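Local coordinates for 14-3-3 protein (Cryptosporidium parvum, PDB 3EFZ) that probably binds phosphoserine-containing partner proteins and so takes part in cell regulation and signalling, at residues Y175-L179 with T198-Y202; I224-E228 with L245-R249; K148-R153 with Q170-Y175. All coordinates share one frame; numbering follows the deposited sequence.

Contact 1: residues Y175-L179 with T198-Y202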
loop_
_atom_site.group_PDB
_atom_site.type_symbol
_atom_site.label_atom_id
_atom_site.label_comp_id
_atom_site.label_asym_id
_atom_site.label_seq_id
_atom_site.Cartn_x
_atom_site.Cartn_y
_atom_site.Cartn_z
ATOM N N TYR B 175 -14.499 -7.717 -17.694
ATOM C CA TYR B 175 -15.312 -8.529 -16.793
ATOM C C TYR B 175 -16.038 -9.632 -17.539
ATOM O O TYR B 175 -16.052 -10.759 -17.093
ATOM C CB TYR B 175 -16.341 -7.668 -16.038
ATOM C CG TYR B 175 -15.728 -6.818 -14.954
ATOM C CD1 TYR B 175 -14.738 -7.339 -14.128
ATOM C CD2 TYR B 175 -16.147 -5.489 -14.737
ATOM C CE1 TYR B 175 -14.148 -6.567 -13.120
ATOM C CE2 TYR B 175 -15.570 -4.709 -13.717
ATOM C CZ TYR B 175 -14.565 -5.260 -12.918
ATOM O OH TYR B 175 -13.972 -4.537 -11.910
ATOM N N GLU B 176 -16.639 -9.305 -18.676
ATOM C CA GLU B 176 -17.363 -10.310 -19.438
ATOM C C GLU B 176 -16.429 -11.349 -20.044
ATOM O O GLU B 176 -16.790 -12.520 -20.107
ATOM C CB GLU B 176 -18.287 -9.671 -20.476
ATOM C CG GLU B 176 -19.529 -9.088 -19.806
ATOM C CD GLU B 176 -20.466 -8.393 -20.758
ATOM O OE1 GLU B 176 -20.149 -8.300 -21.972
ATOM O OE2 GLU B 176 -21.536 -7.935 -20.286
ATOM N N ASP B 177 -15.225 -10.919 -20.437
ATOM C CA ASP B 177 -14.200 -11.819 -20.983
ATOM C C ASP B 177 -13.699 -12.787 -19.911
ATOM O O ASP B 177 -13.665 -13.999 -20.124
ATOM C CB ASP B 177 -13.031 -11.014 -21.606
ATOM C CG ASP B 177 -11.982 -11.903 -22.283
ATOM O OD1 ASP B 177 -10.856 -11.418 -22.517
ATOM O OD2 ASP B 177 -12.276 -13.078 -22.589
ATOM N N ALA B 178 -13.352 -12.243 -18.753
ATOM C CA ALA B 178 -12.935 -13.036 -17.588
ATOM C C ALA B 178 -14.035 -14.014 -17.136
ATOM O O ALA B 178 -13.766 -15.190 -16.922
ATOM C CB ALA B 178 -12.518 -12.112 -16.442
ATOM N N LEU B 179 -15.269 -13.528 -17.009
ATOM C CA LEU B 179 -16.425 -14.398 -16.713
ATOM C C LEU B 179 -16.613 -15.547 -17.710
ATOM O O LEU B 179 -16.846 -16.696 -17.297
ATOM C CB LEU B 179 -17.728 -13.582 -16.600
ATOM C CG LEU B 179 -17.926 -12.673 -15.381
ATOM C CD1 LEU B 179 -19.093 -11.692 -15.602
ATOM C CD2 LEU B 179 -18.139 -13.479 -14.120
ATOM N N THR B 198 -15.300 -12.143 -9.511
ATOM C CA THR B 198 -15.497 -11.457 -10.774
ATOM C C THR B 198 -16.916 -10.917 -10.900
ATOM O O THR B 198 -17.103 -9.769 -11.304
ATOM C CB THR B 198 -15.106 -12.352 -11.974
ATOM O OG1 THR B 198 -13.838 -12.981 -11.698
ATOM C CG2 THR B 198 -14.984 -11.510 -13.249
ATOM N N ILE B 199 -17.898 -11.750 -10.551
ATOM C CA ILE B 199 -19.301 -11.347 -10.437
ATOM C C ILE B 199 -19.455 -10.111 -9.547
ATOM O O ILE B 199 -20.165 -9.167 -9.911
ATOM C CB ILE B 199 -20.182 -12.526 -9.886
ATOM C CG1 ILE B 199 -20.163 -13.736 -10.845
ATOM C CG2 ILE B 199 -21.631 -12.060 -9.537
ATOM C CD1 ILE B 199 -21.067 -13.604 -12.095
ATOM N N LEU B 200 -18.788 -10.129 -8.390
ATOM C CA LEU B 200 -18.898 -9.069 -7.390
ATOM C C LEU B 200 -18.378 -7.729 -7.890
ATOM O O LEU B 200 -19.037 -6.710 -7.693
ATOM C CB LEU B 200 -18.188 -9.442 -6.074
ATOM C CG LEU B 200 -18.151 -8.353 -4.972
ATOM C CD1 LEU B 200 -19.540 -8.045 -4.399
ATOM C CD2 LEU B 200 -17.172 -8.691 -3.837
ATOM N N ASN B 201 -17.201 -7.730 -8.519
ATOM C CA ASN B 201 -16.640 -6.504 -9.070
ATOM C C ASN B 201 -17.448 -5.938 -10.249
ATOM O O ASN B 201 -17.614 -4.712 -10.365
ATOM C CB ASN B 201 -15.162 -6.705 -9.396
ATOM C CG ASN B 201 -14.296 -6.753 -8.136
ATOM O OD1 ASN B 201 -14.797 -6.955 -7.032
ATOM N ND2 ASN B 201 -13.004 -6.587 -8.300
ATOM N N TYR B 202 -17.973 -6.832 -11.084
ATOM C CA TYR B 202 -18.874 -6.452 -12.179
ATOM C C TYR B 202 -20.169 -5.891 -11.619
ATOM O O TYR B 202 -20.671 -4.900 -12.131
ATOM C CB TYR B 202 -19.153 -7.650 -13.099
ATOM C CG TYR B 202 -19.791 -7.342 -14.457
ATOM C CD1 TYR B 202 -19.875 -6.036 -14.953
ATOM C CD2 TYR B 202 -20.270 -8.372 -15.253
ATOM C CE1 TYR B 202 -20.444 -5.769 -16.193
ATOM C CE2 TYR B 202 -20.842 -8.115 -16.499
ATOM C CZ TYR B 202 -20.923 -6.808 -16.960
ATOM O OH TYR B 202 -21.485 -6.557 -18.197
#
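Tyr-202 OH donates a short hydrogen bond to Glu-176 OE2 at 2.5 Å, and this bond marks the outer border of the contact. The hydroxyl meets that oxygen from above the carboxylate plane, 40° out of it, and Glu-176 reaches it with a chain extended beyond CG. The Tyr-202 ring is held from a second side, because Tyr-175 CB lies over its face 4.1 Å from the ring centroid, a CH-pi contact. The two tyrosine rings themselves are nearly parallel (30° between planes) but displaced, with little of one ring over the other; instead the Tyr-175 ring lies with one face against the backbone of Asn-201 and Tyr-202. One helical turn along, Leu-179 forks: CD1 touches Tyr-202 CD2 at 3.5 Å, and CD2 meets Ile-199 CD1 at 3.6 Å. The methyl CG2 of Thr-198 packs on Leu-179 CG at 3.8 Å, while Thr-198 OG1 bonds to Leu-194 O and Glu-182 OE2. The Tyr-175 hydroxyl passes Asn-201 CB and bonds to Asp-150 and Arg-153. Segments 175-179 and 198-202, their N-to-C directions 164° apart, thus pack nearly antiparallel beside the predicted phosphoserine site, as in the all-helical 14-3-3 fold.

Contact 2: residues I224-E228 with L245-R249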
loop_
_atom_site.group_PDB
_atom_site.type_symbol
_atom_site.label_atom_id
_atom_site.label_comp_id
_atom_site.label_asym_id
_atom_site.label_seq_id
_atom_site.Cartn_x
_atom_site.Cartn_y
_atom_site.Cartn_z
ATOM N N ILE B 224 -26.129 -15.801 -7.066
ATOM C CA ILE B 224 -26.349 -16.430 -5.758
ATOM C C ILE B 224 -27.123 -17.747 -5.940
ATOM O O ILE B 224 -26.760 -18.792 -5.369
ATOM C CB ILE B 224 -27.117 -15.495 -4.777
ATOM C CG1 ILE B 224 -26.329 -14.209 -4.517
ATOM C CG2 ILE B 224 -27.390 -16.197 -3.448
ATOM C CD1 ILE B 224 -27.133 -13.147 -3.819
ATOM N N GLN B 225 -28.182 -17.681 -6.747
ATOM C CA GLN B 225 -29.029 -18.836 -7.015
ATOM C C GLN B 225 -28.334 -19.882 -7.894
ATOM O O GLN B 225 -28.579 -21.075 -7.753
ATOM C CB GLN B 225 -30.369 -18.387 -7.611
ATOM C CG GLN B 225 -31.525 -18.296 -6.591
ATOM C CD GLN B 225 -31.191 -17.490 -5.328
ATOM O OE1 GLN B 225 -30.838 -16.308 -5.395
ATOM N NE2 GLN B 225 -31.327 -18.133 -4.172
ATOM N N ALA B 226 -27.463 -19.431 -8.791
ATOM C CA ALA B 226 -26.693 -20.345 -9.628
ATOM C C ALA B 226 -25.655 -21.098 -8.788
ATOM O O ALA B 226 -25.418 -22.293 -9.005
ATOM C CB ALA B 226 -26.019 -19.589 -10.769
ATOM N N ALA B 227 -25.050 -20.394 -7.827
ATOM C CA ALA B 227 -24.044 -20.978 -6.935
ATOM C C ALA B 227 -24.653 -21.996 -5.989
ATOM O O ALA B 227 -24.083 -23.059 -5.774
ATOM C CB ALA B 227 -23.334 -19.898 -6.147
ATOM N N GLU B 228 -25.811 -21.649 -5.431
ATOM C CA GLU B 228 -26.540 -22.489 -4.492
ATOM C C GLU B 228 -27.053 -23.771 -5.170
ATOM O O GLU B 228 -27.043 -24.855 -4.572
ATOM C CB GLU B 228 -27.691 -21.681 -3.877
ATOM C CG GLU B 228 -27.969 -21.963 -2.404
ATOM C CD GLU B 228 -26.764 -21.718 -1.502
ATOM O OE1 GLU B 228 -26.450 -20.549 -1.207
ATOM O OE2 GLU B 228 -26.140 -22.706 -1.080
ATOM N N LEU B 245 -20.280 -15.082 -1.271
ATOM C CA LEU B 245 -21.732 -15.255 -1.317
ATOM C C LEU B 245 -22.407 -14.440 -0.232
ATOM O O LEU B 245 -23.492 -13.888 -0.452
ATOM C CB LEU B 245 -22.130 -16.729 -1.201
ATOM C CG LEU B 245 -21.905 -17.601 -2.444
ATOM C CD1 LEU B 245 -22.271 -19.066 -2.150
ATOM C CD2 LEU B 245 -22.681 -17.059 -3.651
ATOM N N LYS B 246 -21.768 -14.358 0.934
ATOM C CA LYS B 246 -22.276 -13.532 2.023
ATOM C C LYS B 246 -22.319 -12.064 1.614
ATOM O O LYS B 246 -23.346 -11.408 1.791
ATOM C CB LYS B 246 -21.444 -13.710 3.298
ATOM C CG LYS B 246 -22.044 -13.021 4.521
ATOM C CD LYS B 246 -21.129 -13.087 5.735
ATOM C CE LYS B 246 -21.861 -12.646 7.000
ATOM N NZ LYS B 246 -22.368 -11.243 6.941
ATOM N N ILE B 247 -21.208 -11.560 1.074
ATOM C CA ILE B 247 -21.111 -10.172 0.616
ATOM C C ILE B 247 -22.171 -9.853 -0.442
ATOM O O ILE B 247 -22.802 -8.795 -0.391
ATOM C CB ILE B 247 -19.692 -9.826 0.077
ATOM C CG1 ILE B 247 -18.649 -9.941 1.191
ATOM C CG2 ILE B 247 -19.670 -8.418 -0.538
ATOM C CD1 ILE B 247 -17.212 -10.049 0.701
ATOM N N LEU B 248 -22.363 -10.777 -1.385
ATOM C CA LEU B 248 -23.371 -10.623 -2.435
ATOM C C LEU B 248 -24.788 -10.583 -1.859
ATOM O O LEU B 248 -25.604 -9.750 -2.262
ATOM C CB LEU B 248 -23.243 -11.730 -3.498
ATOM C CG LEU B 248 -22.074 -11.649 -4.489
ATOM C CD1 LEU B 248 -21.786 -13.003 -5.112
ATOM C CD2 LEU B 248 -22.337 -10.610 -5.563
ATOM N N ARG B 249 -25.065 -11.480 -0.917
ATOM C CA ARG B 249 -26.356 -11.525 -0.227
ATOM C C ARG B 249 -26.626 -10.275 0.608
ATOM O O ARG B 249 -27.722 -9.720 0.547
ATOM C CB ARG B 249 -26.456 -12.766 0.660
ATOM C CG ARG B 249 -26.808 -14.024 -0.092
ATOM C CD ARG B 249 -27.062 -15.172 0.877
ATOM N NE ARG B 249 -27.783 -16.275 0.244
ATOM C CZ ARG B 249 -27.222 -17.408 -0.186
ATOM N NH1 ARG B 249 -25.913 -17.605 -0.061
ATOM N NH2 ARG B 249 -27.979 -18.351 -0.740
#
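The short helical segments 224-228 and 245-249 run roughly antiparallel, their N-to-C directions 146° apart and their axes 11.2 Å apart at closest approach. The backbones come nearest at Ile-224 and Leu-245, whose CA atoms are 6.5 Å apart; with the chains at this separation, side chains make the contact.

Ile-224 is the central residue, and its two branches have different tasks. CG2 sits over the middle of one face of the Arg-249 guanidinium, 3.5 Å from Arg-249 CZ, so a methyl covers the flat cationic group. The other branch, with CG1 anti to the carbonyl carbon (chi1 -61°), carries CD1 forward to Arg-249 CG at 3.8 Å and brings CG1 beside Leu-248 CB. Nearer the start of segment 245-249, Ala-227 CB meets Leu-245 CD2 at 3.8 Å, and the same leucine methyl also comes near the backbone of Ile-224.

A salt bridge lies at the more exposed side. Arg-249, extended from CG to NE, offers NH2 to Glu-228 OE1 at 2.7 Å, close to the guanidinium plane and with a fairly straight bond of 161°. A second donor, NH1, reaches Glu-228 OE1 at 3.2 Å and is weak, so one oxygen receives both arms. The glutamate chain bends at chi2 to present OE1, which NH2 meets on the anti side but tilted out of the carboxylate plane. Glu-228 OE2 forms a salt bridge with Arg-231, so the carboxylate bridges two arginines and is probably kept charged by them.

The contact joins helix 213-228, at its C-terminal end, to helix 239-256. Helix 193-207 lies against the latter: Leu-196 touches Leu-245, and Leu-200 packs on Ile-247 and Leu-248, which ties this helical pair to the preceding helix of the chain.

Contact 3: residues K148-R153 with Q170-Y175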
loop_
_atom_site.group_PDB
_atom_site.type_symbol
_atom_site.label_atom_id
_atom_site.label_comp_id
_atom_site.label_asym_id
_atom_site.label_seq_id
_atom_site.Cartn_x
_atom_site.Cartn_y
_atom_site.Cartn_z
ATOM N N LYS B 148 -7.484 -6.187 -14.871
ATOM C CA LYS B 148 -7.585 -5.069 -15.820
ATOM C C LYS B 148 -8.966 -4.414 -15.764
ATOM O O LYS B 148 -9.078 -3.198 -15.911
ATOM C CB LYS B 148 -7.276 -5.515 -17.248
ATOM C CG LYS B 148 -5.837 -5.983 -17.487
ATOM C CD LYS B 148 -5.498 -5.981 -18.957
ATOM C CE LYS B 148 -6.233 -7.096 -19.741
ATOM N NZ LYS B 148 -6.039 -6.966 -21.215
ATOM N N GLY B 149 -10.005 -5.230 -15.581
ATOM C CA GLY B 149 -11.364 -4.756 -15.351
ATOM C C GLY B 149 -11.473 -3.854 -14.146
ATOM O O GLY B 149 -12.027 -2.753 -14.261
ATOM N N ASP B 150 -10.917 -4.305 -13.009
ATOM C CA ASP B 150 -10.792 -3.495 -11.791
ATOM C C ASP B 150 -10.058 -2.176 -12.011
ATOM O O ASP B 150 -10.533 -1.129 -11.574
ATOM C CB ASP B 150 -10.091 -4.263 -10.649
ATOM C CG ASP B 150 -10.839 -5.515 -10.219
ATOM O OD1 ASP B 150 -12.061 -5.632 -10.411
ATOM O OD2 ASP B 150 -10.185 -6.391 -9.664
ATOM N N LEU B 151 -8.894 -2.228 -12.650
ATOM C CA LEU B 151 -8.106 -1.023 -12.949
ATOM C C LEU B 151 -8.802 -0.041 -13.897
ATOM O O LEU B 151 -8.679 1.162 -13.728
ATOM C CB LEU B 151 -6.718 -1.377 -13.501
ATOM C CG LEU B 151 -5.721 -2.114 -12.596
ATOM C CD1 LEU B 151 -4.496 -2.413 -13.397
ATOM C CD2 LEU B 151 -5.361 -1.334 -11.323
ATOM N N MET B 152 -9.518 -0.548 -14.890
ATOM C CA MET B 152 -10.379 0.308 -15.703
ATOM C C MET B 152 -11.502 0.996 -14.895
ATOM O O MET B 152 -11.822 2.174 -15.119
ATOM C CB MET B 152 -10.966 -0.486 -16.877
ATOM C CG MET B 152 -9.984 -0.699 -18.009
ATOM S SD MET B 152 -9.327 0.853 -18.646
ATOM C CE MET B 152 -7.633 0.357 -18.843
ATOM N N ARG B 153 -12.100 0.236 -13.973
ATOM C CA ARG B 153 -13.136 0.743 -13.047
ATOM C C ARG B 153 -12.569 1.867 -12.188
ATOM O O ARG B 153 -13.256 2.866 -11.932
ATOM C CB ARG B 153 -13.706 -0.399 -12.171
ATOM C CG ARG B 153 -14.669 0.023 -11.038
ATOM C CD ARG B 153 -15.511 -1.171 -10.504
ATOM N NE ARG B 153 -14.667 -2.272 -9.997
ATOM C CZ ARG B 153 -14.175 -2.332 -8.762
ATOM N NH1 ARG B 153 -14.458 -1.374 -7.878
ATOM N NH2 ARG B 153 -13.399 -3.354 -8.403
ATOM N N GLN B 170 -14.563 -0.355 -21.436
ATOM C CA GLN B 170 -13.423 -1.289 -21.365
ATOM C C GLN B 170 -13.495 -2.214 -20.160
ATOM O O GLN B 170 -13.052 -3.351 -20.249
ATOM C CB GLN B 170 -12.055 -0.575 -21.339
ATOM C CG GLN B 170 -11.622 0.162 -22.612
ATOM C CD GLN B 170 -10.262 0.861 -22.454
ATOM O OE1 GLN B 170 -9.219 0.205 -22.344
ATOM N NE2 GLN B 170 -10.271 2.195 -22.454
ATOM N N ALA B 171 -14.009 -1.712 -19.025
ATOM C CA ALA B 171 -14.209 -2.542 -17.815
ATOM C C ALA B 171 -15.263 -3.626 -18.012
ATOM O O ALA B 171 -15.079 -4.765 -17.577
ATOM C CB ALA B 171 -14.577 -1.669 -16.594
ATOM N N VAL B 172 -16.387 -3.248 -18.627
ATOM C CA VAL B 172 -17.415 -4.204 -19.060
ATOM C C VAL B 172 -16.808 -5.353 -19.897
ATOM O O VAL B 172 -16.943 -6.522 -19.539
ATOM C CB VAL B 172 -18.557 -3.478 -19.812
ATOM C CG1 VAL B 172 -19.498 -4.471 -20.521
ATOM C CG2 VAL B 172 -19.330 -2.616 -18.844
ATOM N N GLU B 173 -16.138 -5.010 -20.993
ATOM C CA GLU B 173 -15.418 -5.974 -21.829
ATOM C C GLU B 173 -14.585 -6.976 -21.011
ATOM O O GLU B 173 -14.712 -8.190 -21.202
ATOM C CB GLU B 173 -14.429 -5.253 -22.746
ATOM C CG GLU B 173 -14.959 -4.185 -23.676
ATOM C CD GLU B 173 -13.816 -3.565 -24.500
ATOM O OE1 GLU B 173 -13.786 -2.309 -24.655
ATOM O OE2 GLU B 173 -12.943 -4.343 -24.988
ATOM N N PHE B 174 -13.718 -6.449 -20.132
ATOM C CA PHE B 174 -12.776 -7.266 -19.342
ATOM C C PHE B 174 -13.475 -8.217 -18.388
ATOM O O PHE B 174 -13.081 -9.373 -18.284
ATOM C CB PHE B 174 -11.746 -6.399 -18.577
ATOM C CG PHE B 174 -10.692 -5.746 -19.471
ATOM C CD1 PHE B 174 -10.178 -4.484 -19.163
ATOM C CD2 PHE B 174 -10.229 -6.392 -20.618
ATOM C CE1 PHE B 174 -9.200 -3.876 -19.975
ATOM C CE2 PHE B 174 -9.258 -5.805 -21.445
ATOM C CZ PHE B 174 -8.741 -4.543 -21.127
ATOM N N TYR B 175 -14.499 -7.717 -17.694
ATOM C CA TYR B 175 -15.312 -8.529 -16.793
ATOM C C TYR B 175 -16.038 -9.632 -17.539
ATOM O O TYR B 175 -16.052 -10.759 -17.093
ATOM C CB TYR B 175 -16.341 -7.668 -16.038
ATOM C CG TYR B 175 -15.728 -6.818 -14.954
ATOM C CD1 TYR B 175 -14.738 -7.339 -14.128
ATOM C CD2 TYR B 175 -16.147 -5.489 -14.737
ATOM C CE1 TYR B 175 -14.148 -6.567 -13.120
ATOM C CE2 TYR B 175 -15.570 -4.709 -13.717
ATOM C CZ TYR B 175 -14.565 -5.260 -12.918
ATOM O OH TYR B 175 -13.972 -4.537 -11.910
#
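Tyr-175 OH makes two hydrogen bonds to helix 138-158. It donates to Asp-150 OD1 at 2.7 Å, using that oxygen's anti lone pair, and accepts from Arg-153 NE at 3.0 Å along a straight line of 179°. The hydroxyl lies in the guanidinium plane, and the phenol and guanidinium planes are only 24° apart. Arg-153 gets there by a bend at chi3 (58°), which folds the guanidinium back along its own helix, where NH2 makes a weak hydrogen bond, part of a salt bridge, to Asp-150 OD1. That oxygen also accepts from Asn-201 ND2, and Asp-150 OD2 pairs with Lys-146.

Farther in, the segment axes approach to 8.0 Å, and the nearest CA atoms, of Gly-149 and Ala-171, are 4.4 Å apart. Having no side chain, Gly-149 lets its CA sit over the Tyr-175 ring face, 4.2 Å from the ring centroid, and touch Phe-174 CB at 3.6 Å, while Ala-171 CB rests on Gly-149 O. Two side chains meet the Phe-174 ring: Lys-148 CB over one face, 3.9 Å from the centroid, and Met-152 CG at the edge, 3.8 Å from Phe-174 CE1. The lysine chain continues across the ring to its salt-bridge partner, Asp-129. Beyond the phenyl ring, Met-152 SD packs against the Gln-170 side chain.

Arg-153 is predicted to bind the phosphoserine of a partner protein and lies close to Arg-79, predicted to do the same. Tyr-175 and Asp-150 would then be second-shell residues: by engaging NE and, weakly, NH2, they probably help set the guanidinium rotation and leave its NH1 side directed toward a phosphate pocket.

How the contacts relate
Along the chain the contacts come in series: contact 3 closes first, then contact 1, then contact 2, each joining helices that follow one another in sequence. Contacts 3 and 1 share helix 161-185 and the residue Tyr-175, and their centres are only 8 Å apart; Asn-201 of one reaches Asp-150 of the other, and Tyr-202 packs on Val-172. Contact 2 lies 15 Å from contact 1 between centres and touches it through Leu-200 and Ile-199 of helix 193-207. Contacts 2 and 3 are 22 Å apart and do not touch. The series thus runs from the predicted phosphoserine site outward to the C-terminal helices of one all-helical domain.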